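Local coordinates for possible sortase-like protein (PDB 5UUS) that probably acts as a membrane-tethered cysteine transpeptidase of the sortase family, with hydrolase activity likely, at residues D108-E113 against Y121-V126; E187-M192 against I206-L211; A40-Y45 against F55-G60; T116-Y121 against N221-L226. All coordinates share one frame; numbering follows the deposited sequence.

Interaction 1: D108-E113 against Y121-V126; sequences DAIVVE and YRVMPV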
loop_
_atom_site.group_PDB
_atom_site.type_symbol
_atom_site.label_atom_id
_atom_site.label_comp_id
_atom_site.label_asym_id
_atom_site.label_seq_id
_atom_site.Cartn_x
_atom_site.Cartn_y
_atom_site.Cartn_z
ATOM N N ASP A 108 6.977 -9.500 -1.886
ATOM C CA ASP A 108 6.433 -9.565 -0.528
ATOM C C ASP A 108 4.999 -8.966 -0.514
ATOM O O ASP A 108 4.757 -7.921 -1.135
ATOM C CB ASP A 108 7.327 -8.796 0.462
ATOM C CG ASP A 108 8.571 -9.568 0.867
ATOM O OD1 ASP A 108 8.682 -10.773 0.542
ATOM O OD2 ASP A 108 9.424 -8.964 1.552
ATOM N N ALA A 109 4.073 -9.622 0.197
ATOM C CA ALA A 109 2.663 -9.205 0.236
ATOM C C ALA A 109 2.402 -8.144 1.294
ATOM O O ALA A 109 2.950 -8.197 2.402
ATOM C CB ALA A 109 1.746 -10.423 0.495
ATOM N N ILE A 110 1.577 -7.170 0.936
ATOM C CA ILE A 110 0.987 -6.273 1.904
ATOM C C ILE A 110 -0.531 -6.520 1.787
ATOM O O ILE A 110 -1.108 -6.287 0.735
ATOM C CB ILE A 110 1.305 -4.802 1.630
ATOM C CG1 ILE A 110 2.807 -4.596 1.266
ATOM C CG2 ILE A 110 0.778 -3.912 2.789
ATOM C CD1 ILE A 110 3.713 -4.970 2.336
ATOM N N VAL A 111 -1.157 -7.008 2.853
ATOM C CA VAL A 111 -2.581 -7.310 2.814
ATOM C C VAL A 111 -3.364 -6.210 3.511
ATOM O O VAL A 111 -3.020 -5.810 4.623
ATOM C CB VAL A 111 -2.888 -8.672 3.454
ATOM C CG1 VAL A 111 -4.386 -8.978 3.334
ATOM C CG2 VAL A 111 -2.060 -9.775 2.773
ATOM N N VAL A 112 -4.395 -5.703 2.836
ATOM C CA VAL A 112 -5.202 -4.606 3.358
ATOM C C VAL A 112 -6.669 -5.021 3.413
ATOM O O VAL A 112 -7.266 -5.452 2.432
ATOM C CB VAL A 112 -5.037 -3.331 2.514
ATOM C CG1 VAL A 112 -5.740 -2.147 3.171
ATOM C CG2 VAL A 112 -3.550 -3.009 2.357
ATOM N N GLU A 113 -7.227 -4.899 4.600
ATOM C CA GLU A 113 -8.606 -5.233 4.842
ATOM C C GLU A 113 -9.421 -3.965 5.057
ATOM O O GLU A 113 -9.017 -3.086 5.840
ATOM C CB GLU A 113 -8.672 -6.128 6.074
ATOM C CG GLU A 113 -10.007 -6.576 6.479
ATOM C CD GLU A 113 -9.983 -7.183 7.882
ATOM O OE1 GLU A 113 -8.915 -7.153 8.572
ATOM O OE2 GLU A 113 -11.044 -7.681 8.288
ATOM N N TYR A 121 -1.552 -6.384 -2.099
ATOM C CA TYR A 121 -0.526 -5.702 -2.879
ATOM C C TYR A 121 0.811 -6.432 -2.757
ATOM O O TYR A 121 1.080 -7.079 -1.752
ATOM C CB TYR A 121 -0.355 -4.266 -2.416
ATOM C CG TYR A 121 -1.554 -3.375 -2.599
ATOM C CD1 TYR A 121 -2.551 -3.310 -1.625
ATOM C CD2 TYR A 121 -1.671 -2.554 -3.723
ATOM C CE1 TYR A 121 -3.656 -2.460 -1.781
ATOM C CE2 TYR A 121 -2.768 -1.700 -3.881
ATOM C CZ TYR A 121 -3.755 -1.664 -2.905
ATOM O OH TYR A 121 -4.836 -0.817 -3.037
ATOM N N ARG A 122 1.651 -6.326 -3.778
ATOM C CA ARG A 122 2.963 -6.955 -3.716
ATOM C C ARG A 122 4.055 -5.951 -4.063
ATOM O O ARG A 122 3.933 -5.185 -5.020
ATOM C CB ARG A 122 2.984 -8.173 -4.622
ATOM C CG ARG A 122 2.018 -9.232 -4.106
ATOM C CD ARG A 122 2.496 -10.619 -4.393
ATOM N NE ARG A 122 1.585 -11.620 -3.846
ATOM C CZ ARG A 122 1.898 -12.451 -2.862
ATOM N NH1 ARG A 122 3.117 -12.431 -2.316
ATOM N NH2 ARG A 122 1.005 -13.323 -2.436
ATOM N N VAL A 123 5.090 -5.920 -3.228
ATOM C CA VAL A 123 6.185 -4.980 -3.399
ATOM C C VAL A 123 6.776 -5.098 -4.805
ATOM O O VAL A 123 7.069 -6.207 -5.300
ATOM C CB VAL A 123 7.272 -5.202 -2.321
ATOM C CG1 VAL A 123 8.468 -4.295 -2.575
ATOM C CG2 VAL A 123 6.686 -4.950 -0.920
ATOM N N MET A 124 6.913 -3.959 -5.469
ATOM C CA MET A 124 7.417 -3.948 -6.842
ATOM C C MET A 124 8.933 -4.152 -6.900
ATOM O O MET A 124 9.608 -3.987 -5.896
ATOM C CB MET A 124 7.022 -2.629 -7.511
ATOM C CG MET A 124 5.468 -2.614 -7.867
ATOM S SD MET A 124 4.996 -0.974 -8.421
ATOM C CE MET A 124 5.921 -0.816 -9.952
ATOM N N PRO A 125 9.480 -4.488 -8.075
ATOM C CA PRO A 125 10.952 -4.644 -8.140
ATOM C C PRO A 125 11.751 -3.422 -7.646
ATOM O O PRO A 125 11.435 -2.273 -7.974
ATOM C CB PRO A 125 11.205 -4.896 -9.631
ATOM C CG PRO A 125 9.925 -5.532 -10.112
ATOM C CD PRO A 125 8.823 -4.840 -9.343
ATOM N N VAL A 126 12.796 -3.690 -6.860
ATOM C CA VAL A 126 13.632 -2.664 -6.261
ATOM C C VAL A 126 14.990 -2.534 -6.999
ATOM O O VAL A 126 15.726 -3.502 -7.110
ATOM C CB VAL A 126 13.868 -2.986 -4.767
ATOM C CG1 VAL A 126 14.769 -1.943 -4.122
ATOM C CG2 VAL A 126 12.523 -3.097 -4.024
#
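I110 and Y121 sit opposite each other in a short antiparallel pairing, with I110 CB 4.4 Å from Y121 CB. Both side chains stand on one face of the sheet, and V112 stands there with them. V112 CG2 is laid obliquely against the CD1 and CE1 side of the Y121 ring, 4.1 Å from Y121 CD1. The backbone atom I110 O lies at the ring edge, near its plane. Farther along, the V123 CG2 methyl is a bump that sits between D108 and I110. V123 CG2 lies 4.4 Å from I110 CD1 and 4.1 Å from D108 CB. V123 CG2 stands beside its own backbone N because CG1 is anti to that N (chi1 175°). On the other face the shapes are simpler. A109 CB lies against one face of the R122 guanidinium, displaced toward its rim, 3.7 Å from R122 NH1. The guanidinium is fixed at two points: NH1 bonds to C107 O, and NH2 forms a salt bridge with E228. Three backbone bonds close the pairing. I110 and Y121 exchange two, from I110 N to Y121 O at 2.7 Å and from Y121 N back to I110 O. V123 N gives the third to D108 O, at 2.9 Å. M190 packs on I110, V112 and Y121, and the Y121 hydroxyl bonds to G80 N. D108 OD2 is taken up by N105 N. This is a beta hairpin of strands 109-114 and 117-123, and it forms one part of the curled sortase beta barrel.

Interaction 2: E187-M192 against I206-L211; sequences EGIMTM and IVHAML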
loop_
_atom_site.group_PDB
_atom_site.type_symbol
_atom_site.label_atom_id
_atom_site.label_comp_id
_atom_site.label_asym_id
_atom_site.label_seq_id
_atom_site.Cartn_x
_atom_site.Cartn_y
_atom_site.Cartn_z
ATOM N N GLU A 187 -2.932 0.494 -13.023
ATOM C CA GLU A 187 -2.914 -0.536 -11.985
ATOM C C GLU A 187 -3.285 0.089 -10.639
ATOM O O GLU A 187 -3.292 1.304 -10.482
ATOM C CB GLU A 187 -1.525 -1.189 -11.886
ATOM C CG GLU A 187 -1.045 -1.803 -13.194
ATOM C CD GLU A 187 -1.938 -2.966 -13.656
ATOM O OE1 GLU A 187 -2.441 -3.730 -12.796
ATOM O OE2 GLU A 187 -2.128 -3.105 -14.877
ATOM N N GLY A 188 -3.584 -0.753 -9.664
ATOM C CA GLY A 188 -3.683 -0.292 -8.308
ATOM C C GLY A 188 -2.282 -0.274 -7.704
ATOM O O GLY A 188 -1.550 -1.278 -7.726
ATOM N N ILE A 189 -1.914 0.875 -7.154
ATOM C CA ILE A 189 -0.677 0.986 -6.411
ATOM C C ILE A 189 -0.956 1.248 -4.941
ATOM O O ILE A 189 -1.902 1.960 -4.608
ATOM C CB ILE A 189 0.190 2.115 -6.980
ATOM C CG1 ILE A 189 0.635 1.724 -8.388
ATOM C CG2 ILE A 189 1.444 2.357 -6.076
ATOM C CD1 ILE A 189 1.734 0.680 -8.399
ATOM N N MET A 190 -0.144 0.660 -4.057
ATOM C CA MET A 190 -0.148 1.089 -2.667
ATOM C C MET A 190 1.228 1.712 -2.337
ATOM O O MET A 190 2.281 1.158 -2.684
ATOM C CB MET A 190 -0.453 -0.069 -1.716
ATOM C CG MET A 190 -0.383 0.342 -0.226
ATOM S SD MET A 190 -0.764 -1.013 0.905
ATOM C CE MET A 190 -0.551 -0.179 2.496
ATOM N N THR A 191 1.203 2.863 -1.680
ATOM C CA THR A 191 2.442 3.551 -1.320
ATOM C C THR A 191 2.547 3.700 0.196
ATOM O O THR A 191 1.594 4.124 0.842
ATOM C CB THR A 191 2.520 4.943 -1.997
ATOM O OG1 THR A 191 2.456 4.775 -3.425
ATOM C CG2 THR A 191 3.806 5.696 -1.587
ATOM N N MET A 192 3.707 3.354 0.751
ATOM C CA MET A 192 4.016 3.617 2.152
ATOM C C MET A 192 5.163 4.621 2.266
ATOM O O MET A 192 6.190 4.448 1.607
ATOM C CB MET A 192 4.370 2.309 2.874
ATOM C CG MET A 192 3.200 1.311 2.907
ATOM S SD MET A 192 3.630 -0.348 3.454
ATOM C CE MET A 192 4.498 -0.941 2.003
ATOM N N ILE A 206 10.302 5.737 0.646
ATOM C CA ILE A 206 9.107 5.421 -0.144
ATOM C C ILE A 206 9.113 3.940 -0.546
ATOM O O ILE A 206 10.141 3.425 -1.002
ATOM C CB ILE A 206 9.025 6.260 -1.446
ATOM C CG1 ILE A 206 9.254 7.740 -1.169
ATOM C CG2 ILE A 206 7.668 6.038 -2.164
ATOM C CD1 ILE A 206 8.233 8.346 -0.191
ATOM N N VAL A 207 7.981 3.254 -0.370
ATOM C CA VAL A 207 7.813 1.889 -0.895
ATOM C C VAL A 207 6.560 1.818 -1.772
ATOM O O VAL A 207 5.509 2.378 -1.413
ATOM C CB VAL A 207 7.715 0.850 0.234
ATOM C CG1 VAL A 207 7.272 -0.512 -0.326
ATOM C CG2 VAL A 207 9.041 0.752 0.959
ATOM N N HIS A 208 6.677 1.182 -2.938
ATOM C CA HIS A 208 5.521 0.995 -3.826
ATOM C C HIS A 208 5.245 -0.492 -3.997
ATOM O O HIS A 208 6.164 -1.301 -4.214
ATOM C CB HIS A 208 5.751 1.626 -5.217
ATOM C CG HIS A 208 5.796 3.121 -5.222
ATOM N ND1 HIS A 208 4.770 3.906 -4.717
ATOM C CD2 HIS A 208 6.730 3.987 -5.691
ATOM C CE1 HIS A 208 5.075 5.182 -4.874
ATOM N NE2 HIS A 208 6.265 5.257 -5.459
ATOM N N ALA A 209 3.977 -0.848 -3.894
ATOM C CA ALA A 209 3.528 -2.205 -4.139
ATOM C C ALA A 209 2.336 -2.126 -5.121
ATOM O O ALA A 209 1.575 -1.155 -5.118
ATOM C CB ALA A 209 3.116 -2.879 -2.809
ATOM N N MET A 210 2.180 -3.149 -5.944
ATOM C CA MET A 210 1.153 -3.171 -6.966
ATOM C C MET A 210 0.082 -4.215 -6.629
ATOM O O MET A 210 0.388 -5.328 -6.163
ATOM C CB MET A 210 1.773 -3.451 -8.346
ATOM C CG MET A 210 0.739 -3.566 -9.470
ATOM S SD MET A 210 1.454 -3.679 -11.123
ATOM C CE MET A 210 2.179 -2.021 -11.276
ATOM N N LEU A 211 -1.168 -3.852 -6.909
ATOM C CA LEU A 211 -2.349 -4.655 -6.562
ATOM C C LEU A 211 -2.478 -5.895 -7.437
ATOM O O LEU A 211 -2.465 -5.791 -8.674
ATOM C CB LEU A 211 -3.616 -3.797 -6.691
ATOM C CG LEU A 211 -4.984 -4.419 -6.372
ATOM C CD1 LEU A 211 -5.130 -4.589 -4.863
ATOM C CD2 LEU A 211 -6.079 -3.482 -6.888
HETATM O O HOH W 1 -3.324 -3.662 -10.240
#
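The H208 imidazole is met at its edge by T191 OG1, which accepts a bond from ND1 at 2.8 Å. The hydroxyl is only 3° out of the ring plane. I206 CG2 lies over one face of the ring, toward its rim. I189 CG2 approaches obliquely, 3.9 Å from ND1 of H208. Both ends of this polar pair have outside partners: H208 NE2 bonds to E176 and T191 OG1 to N84. The nearby carboxylate may favour a protonated imidazole. On the same face, the M210 side chain bends at CE (chi3 -67°). M210 SD comes 3.7 Å from E187 CG, and M210 CE is 4.0 Å from I189 CD1. On the other face, M192 and V207 run alongside each other, with M192 CE 3.6 Å from V207 CG1. Five backbone bonds run between the strands, among them M190 N to A209 O at 2.7 Å. At one end a water joins E187 OE1, G188 N and L211 O, while E187 OE2 makes a salt bridge with R148. These are antiparallel neighbours in the sortase barrel, and strand 188-193 leads toward C195, the predicted acyl-thioester cysteine.

Interaction 3: A40-Y45 against F55-G60; sequences AFARMY and FAIVEG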
loop_
_atom_site.group_PDB
_atom_site.type_symbol
_atom_site.label_atom_id
_atom_site.label_comp_id
_atom_site.label_asym_id
_atom_site.label_seq_id
_atom_site.Cartn_x
_atom_site.Cartn_y
_atom_site.Cartn_z
ATOM N N ALA A 40 -10.279 4.996 12.129
ATOM C CA ALA A 40 -9.750 3.784 11.510
ATOM C C ALA A 40 -10.741 3.232 10.519
ATOM O O ALA A 40 -11.903 3.062 10.852
ATOM C CB ALA A 40 -9.432 2.737 12.560
ATOM N N PHE A 41 -10.304 2.953 9.299
ATOM C CA PHE A 41 -11.238 2.410 8.291
ATOM C C PHE A 41 -10.656 1.166 7.633
ATOM O O PHE A 41 -11.295 0.547 6.783
ATOM C CB PHE A 41 -11.553 3.451 7.214
ATOM C CG PHE A 41 -10.365 3.810 6.349
ATOM C CD1 PHE A 41 -9.425 4.740 6.790
ATOM C CD2 PHE A 41 -10.193 3.221 5.110
ATOM C CE1 PHE A 41 -8.318 5.068 6.015
ATOM C CE2 PHE A 41 -9.090 3.542 4.318
ATOM C CZ PHE A 41 -8.154 4.475 4.775
ATOM N N ALA A 42 -9.422 0.812 8.001
ATOM C CA ALA A 42 -8.787 -0.352 7.391
ATOM C C ALA A 42 -7.718 -0.934 8.289
ATOM O O ALA A 42 -7.337 -0.336 9.296
ATOM C CB ALA A 42 -8.193 -0.001 6.030
ATOM N N ARG A 43 -7.257 -2.121 7.921
ATOM C CA ARG A 43 -6.227 -2.802 8.667
ATOM C C ARG A 43 -5.213 -3.375 7.692
ATOM O O ARG A 43 -5.594 -3.923 6.660
ATOM C CB ARG A 43 -6.830 -3.897 9.524
ATOM C CG ARG A 43 -5.828 -4.608 10.377
ATOM C CD ARG A 43 -6.527 -5.601 11.282
ATOM N NE ARG A 43 -7.455 -4.959 12.205
ATOM C CZ ARG A 43 -8.639 -5.465 12.534
ATOM N NH1 ARG A 43 -9.048 -6.606 11.991
ATOM N NH2 ARG A 43 -9.422 -4.820 13.393
ATOM N N MET A 44 -3.925 -3.256 8.012
ATOM C CA MET A 44 -2.908 -3.830 7.121
ATOM C C MET A 44 -2.052 -4.880 7.811
ATOM O O MET A 44 -1.754 -4.774 8.999
ATOM C CB MET A 44 -2.001 -2.738 6.516
ATOM C CG MET A 44 -1.179 -1.918 7.515
ATOM S SD MET A 44 -0.057 -0.760 6.644
ATOM C CE MET A 44 1.183 -1.868 5.992
ATOM N N TYR A 45 -1.683 -5.897 7.036
ATOM C CA TYR A 45 -0.836 -6.985 7.483
ATOM C C TYR A 45 0.358 -7.142 6.526
ATOM O O TYR A 45 0.212 -7.035 5.305
ATOM C CB TYR A 45 -1.593 -8.315 7.521
ATOM C CG TYR A 45 -2.951 -8.320 8.165
ATOM C CD1 TYR A 45 -4.050 -7.750 7.530
ATOM C CD2 TYR A 45 -3.156 -8.977 9.366
ATOM C CE1 TYR A 45 -5.318 -7.796 8.116
ATOM C CE2 TYR A 45 -4.416 -9.023 9.960
ATOM C CZ TYR A 45 -5.488 -8.430 9.324
ATOM O OH TYR A 45 -6.737 -8.482 9.901
ATOM N N PHE A 55 -1.707 -3.362 11.724
ATOM C CA PHE A 55 -1.968 -2.012 12.163
ATOM C C PHE A 55 -3.279 -1.539 11.575
ATOM O O PHE A 55 -3.551 -1.803 10.415
ATOM C CB PHE A 55 -0.848 -1.098 11.722
ATOM C CG PHE A 55 0.391 -1.221 12.569
ATOM C CD1 PHE A 55 0.549 -0.427 13.693
ATOM C CD2 PHE A 55 1.382 -2.139 12.237
ATOM C CE1 PHE A 55 1.693 -0.533 14.483
ATOM C CE2 PHE A 55 2.529 -2.264 13.025
ATOM C CZ PHE A 55 2.677 -1.461 14.141
ATOM N N ALA A 56 -4.061 -0.832 12.374
ATOM C CA ALA A 56 -5.196 -0.097 11.864
ATOM C C ALA A 56 -4.695 1.081 11.033
ATOM O O ALA A 56 -3.652 1.696 11.329
ATOM C CB ALA A 56 -6.091 0.383 13.013
ATOM N N ILE A 57 -5.424 1.387 9.974
ATOM C CA ILE A 57 -5.112 2.558 9.193
ATOM C C ILE A 57 -6.163 3.603 9.435
ATOM O O ILE A 57 -7.346 3.310 9.357
ATOM C CB ILE A 57 -5.016 2.223 7.713
ATOM C CG1 ILE A 57 -3.915 1.173 7.499
ATOM C CG2 ILE A 57 -4.748 3.478 6.900
ATOM C CD1 ILE A 57 -3.941 0.544 6.105
ATOM N N VAL A 58 -5.722 4.817 9.732
ATOM C CA VAL A 58 -6.613 5.936 10.033
ATOM C C VAL A 58 -6.714 6.889 8.825
ATOM O O VAL A 58 -5.783 6.972 8.018
ATOM C CB VAL A 58 -6.073 6.664 11.303
ATOM C CG1 VAL A 58 -6.407 8.132 11.324
ATOM C CG2 VAL A 58 -6.532 5.940 12.574
ATOM N N GLU A 59 -7.823 7.608 8.690
ATOM C CA GLU A 59 -7.969 8.591 7.612
ATOM C C GLU A 59 -7.352 9.926 7.987
ATOM O O GLU A 59 -7.808 10.574 8.928
ATOM C CB GLU A 59 -9.457 8.789 7.261
ATOM C CG GLU A 59 -9.713 9.881 6.223
ATOM C CD GLU A 59 -9.275 9.480 4.806
ATOM O OE1 GLU A 59 -8.726 8.363 4.621
ATOM O OE2 GLU A 59 -9.482 10.284 3.871
ATOM N N GLY A 60 -6.320 10.344 7.256
ATOM C CA GLY A 60 -5.596 11.554 7.586
ATOM C C GLY A 60 -4.131 11.302 7.964
ATOM O O GLY A 60 -3.769 10.224 8.451
#
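F41 and A42 both face I57, which makes a classic beta bulge in this antiparallel pair. F41 N bonds to I57 O at 3.0 Å, almost in line with the carbonyl. I57 N bonds to A42 O at 2.7 Å, with the donor 42° above that carbonyl plane. M44 and F55 exchange two more backbone bonds. F41 CG lies between the backbone N and the carbonyl carbon (chi1 67°). The ring edge meets V58 C and E59 N, and F41 CE1 touches I57 CG2 at 4.0 Å. The E59 carboxylate stands steeply to the ring, at 77°, with OE1 3.6 Å from F41 CE1. M44 crosses I57 at about a right angle, with M44 CB 3.8 Å from I57 CD1. On the other face, A40 CB meets A56 CB at 4.1 Å. A second shell holds these groups. P35 packs on F41 and E59, and F85 and V87 back I57. The contact is thus mostly backbone bonding and apolar packing. The one carboxylate beside the F41 ring belongs to a buried residue, and H72 ND1 satisfies it by bonding to E59 OE1.

Interaction 4: T116-Y121 against N221-L226; sequences TSWSVY and NKPAAL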
loop_
_atom_site.group_PDB
_atom_site.type_symbol
_atom_site.label_atom_id
_atom_site.label_comp_id
_atom_site.label_asym_id
_atom_site.label_seq_id
_atom_site.Cartn_x
_atom_site.Cartn_y
_atom_site.Cartn_z
ATOM N N THR A 116 -15.458 -4.022 3.885
ATOM C CA THR A 116 -16.134 -4.758 2.836
ATOM C C THR A 116 -15.219 -5.601 1.953
ATOM O O THR A 116 -15.715 -6.304 1.077
ATOM C CB THR A 116 -16.910 -3.798 1.899
ATOM O OG1 THR A 116 -15.992 -2.857 1.343
ATOM C CG2 THR A 116 -17.986 -3.029 2.646
ATOM N N SER A 117 -13.896 -5.561 2.151
ATOM C CA SER A 117 -13.036 -6.153 1.133
ATOM C C SER A 117 -11.662 -6.591 1.644
ATOM O O SER A 117 -11.224 -6.185 2.719
ATOM C CB SER A 117 -12.830 -5.160 -0.012
ATOM O OG SER A 117 -11.985 -4.092 0.416
ATOM N N TRP A 118 -10.998 -7.423 0.841
ATOM C CA TRP A 118 -9.594 -7.788 1.049
ATOM C C TRP A 118 -8.835 -7.377 -0.207
ATOM O O TRP A 118 -9.334 -7.598 -1.314
ATOM C CB TRP A 118 -9.425 -9.301 1.296
ATOM C CG TRP A 118 -9.900 -9.786 2.621
ATOM C CD1 TRP A 118 -11.122 -10.382 2.908
ATOM C CD2 TRP A 118 -9.174 -9.748 3.861
ATOM N NE1 TRP A 118 -11.182 -10.698 4.244
ATOM C CE2 TRP A 118 -10.007 -10.319 4.856
ATOM C CE3 TRP A 118 -7.901 -9.280 4.230
ATOM C CZ2 TRP A 118 -9.606 -10.447 6.192
ATOM C CZ3 TRP A 118 -7.493 -9.413 5.558
ATOM C CH2 TRP A 118 -8.345 -9.993 6.522
ATOM N N SER A 119 -7.653 -6.765 -0.030
ATOM C CA SER A 119 -6.757 -6.420 -1.129
ATOM C C SER A 119 -5.383 -7.017 -0.830
ATOM O O SER A 119 -4.948 -7.035 0.323
ATOM C CB SER A 119 -6.625 -4.897 -1.302
ATOM O OG SER A 119 -7.876 -4.282 -1.472
ATOM N N VAL A 120 -4.718 -7.516 -1.864
ATOM C CA VAL A 120 -3.339 -7.939 -1.724
ATOM C C VAL A 120 -2.518 -7.099 -2.663
ATOM O O VAL A 120 -2.774 -7.096 -3.872
ATOM C CB VAL A 120 -3.145 -9.422 -2.064
ATOM C CG1 VAL A 120 -1.652 -9.797 -2.006
ATOM C CG2 VAL A 120 -3.984 -10.281 -1.117
ATOM N N TYR A 121 -1.552 -6.384 -2.099
ATOM C CA TYR A 121 -0.526 -5.702 -2.879
ATOM C C TYR A 121 0.811 -6.432 -2.757
ATOM O O TYR A 121 1.080 -7.079 -1.752
ATOM C CB TYR A 121 -0.355 -4.266 -2.416
ATOM C CG TYR A 121 -1.554 -3.375 -2.599
ATOM C CD1 TYR A 121 -2.551 -3.310 -1.625
ATOM C CD2 TYR A 121 -1.671 -2.554 -3.723
ATOM C CE1 TYR A 121 -3.656 -2.460 -1.781
ATOM C CE2 TYR A 121 -2.768 -1.700 -3.881
ATOM C CZ TYR A 121 -3.755 -1.664 -2.905
ATOM O OH TYR A 121 -4.836 -0.817 -3.037
ATOM N N ASN A 221 -13.512 -16.367 3.453
ATOM C CA ASN A 221 -12.350 -16.334 2.561
ATOM C C ASN A 221 -11.475 -15.082 2.723
ATOM O O ASN A 221 -11.764 -14.030 2.174
ATOM C CB ASN A 221 -12.799 -16.454 1.095
ATOM C CG ASN A 221 -13.271 -17.863 0.728
ATOM O OD1 ASN A 221 -12.823 -18.857 1.304
ATOM N ND2 ASN A 221 -14.174 -17.948 -0.245
ATOM N N LYS A 222 -10.396 -15.218 3.482
ATOM C CA LYS A 222 -9.381 -14.172 3.575
ATOM C C LYS A 222 -8.253 -14.628 2.645
ATOM O O LYS A 222 -8.181 -15.808 2.331
ATOM C CB LYS A 222 -8.916 -13.970 5.024
ATOM C CG LYS A 222 -8.579 -15.264 5.761
ATOM C CD LYS A 222 -7.984 -14.998 7.151
ATOM C CE LYS A 222 -9.022 -14.455 8.132
ATOM N NZ LYS A 222 -10.025 -15.490 8.544
ATOM N N PRO A 223 -7.399 -13.700 2.167
ATOM C CA PRO A 223 -6.384 -14.073 1.169
ATOM C C PRO A 223 -5.385 -15.108 1.660
ATOM O O PRO A 223 -4.932 -15.055 2.802
ATOM C CB PRO A 223 -5.642 -12.759 0.895
ATOM C CG PRO A 223 -6.582 -11.689 1.363
ATOM C CD PRO A 223 -7.316 -12.278 2.525
ATOM N N ALA A 224 -5.025 -16.018 0.766
ATOM C CA ALA A 224 -3.996 -17.008 1.028
ATOM C C ALA A 224 -2.671 -16.343 1.367
ATOM O O ALA A 224 -1.808 -16.950 2.006
ATOM C CB ALA A 224 -3.829 -17.907 -0.167
ATOM N N ALA A 225 -2.508 -15.094 0.941
ATOM C CA ALA A 225 -1.241 -14.405 1.139
ATOM C C ALA A 225 -0.920 -14.266 2.626
ATOM O O ALA A 225 0.247 -14.191 3.010
ATOM C CB ALA A 225 -1.258 -13.040 0.458
ATOM N N LEU A 226 -1.957 -14.256 3.460
ATOM C CA LEU A 226 -1.787 -14.134 4.912
ATOM C C LEU A 226 -0.972 -15.281 5.522
ATOM O O LEU A 226 -0.360 -15.117 6.577
ATOM C CB LEU A 226 -3.169 -14.041 5.588
ATOM C CG LEU A 226 -3.842 -12.674 5.435
ATOM C CD1 LEU A 226 -5.279 -12.678 5.946
ATOM C CD2 LEU A 226 -3.041 -11.618 6.181
#
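W118 and V120 make an apolar contact with K222-L226, where the chain after strand 204-216 folds back over the outer face of strand 117-123. W118 carries most of it. Its indole presents one face to the turn, and two residues lie on that face. K222 CA stands over the five-membered ring of W118 in a CH-pi contact, 4.1 Å from the centroid and 14° off the ring normal. K222 CB is farther out, 3.8 Å from W118 CZ2. P223 crosses the indole at about a right angle and presses its CD against W118 CD2 at 3.4 Å. L226 crosses W118 at about a right angle, with L226 CD1 4.0 Å from W118 CZ3. V120 completes the patch. V120 CG2 lies 3.6 Å from P223 CB, the two side chains running antiparallel past one another. V120 CG1 touches A225 CB at 4.1 Å. The turn has its own support, since L226 N bonds to P223 O at the start of a 3-10 segment. Neighbours of the sheet add to both partners: V111 and E113 pack on W118, V111 touches P223, and A109 touches A225. K217 also lies against W118. The contact between the segments is therefore one of shape and apolar surface. P223 and K222 cover one face of the W118 indole, and with them the C-terminal tail closes over the outside of the sortase beta barrel.

Interactions 1 to 3 are pairings within one curled sheet; interaction 4 packs the tail 221-226 onto it. Interaction 1 joins interaction 2 through two probable hydrogen bonds, R122 O to M210 N at 2.8 Å and M124 N to H208 O at 3.0 Å. It joins interaction 3 through another, V111 O to Y45 N, also 2.8 Å. Interactions 1 and 4 share Y121, whose strand turns W118 and V120 to the tail. Interactions 2 and 3 meet inside the barrel, where M192 SD lies 3.8 Å from M44 CE. Interactions 2 and 3 are nearer the predicted active site. The side chains of F55 and M192 are about 9 Å and 12 Å from that of H90. Interactions 1 and 4 lie away from it.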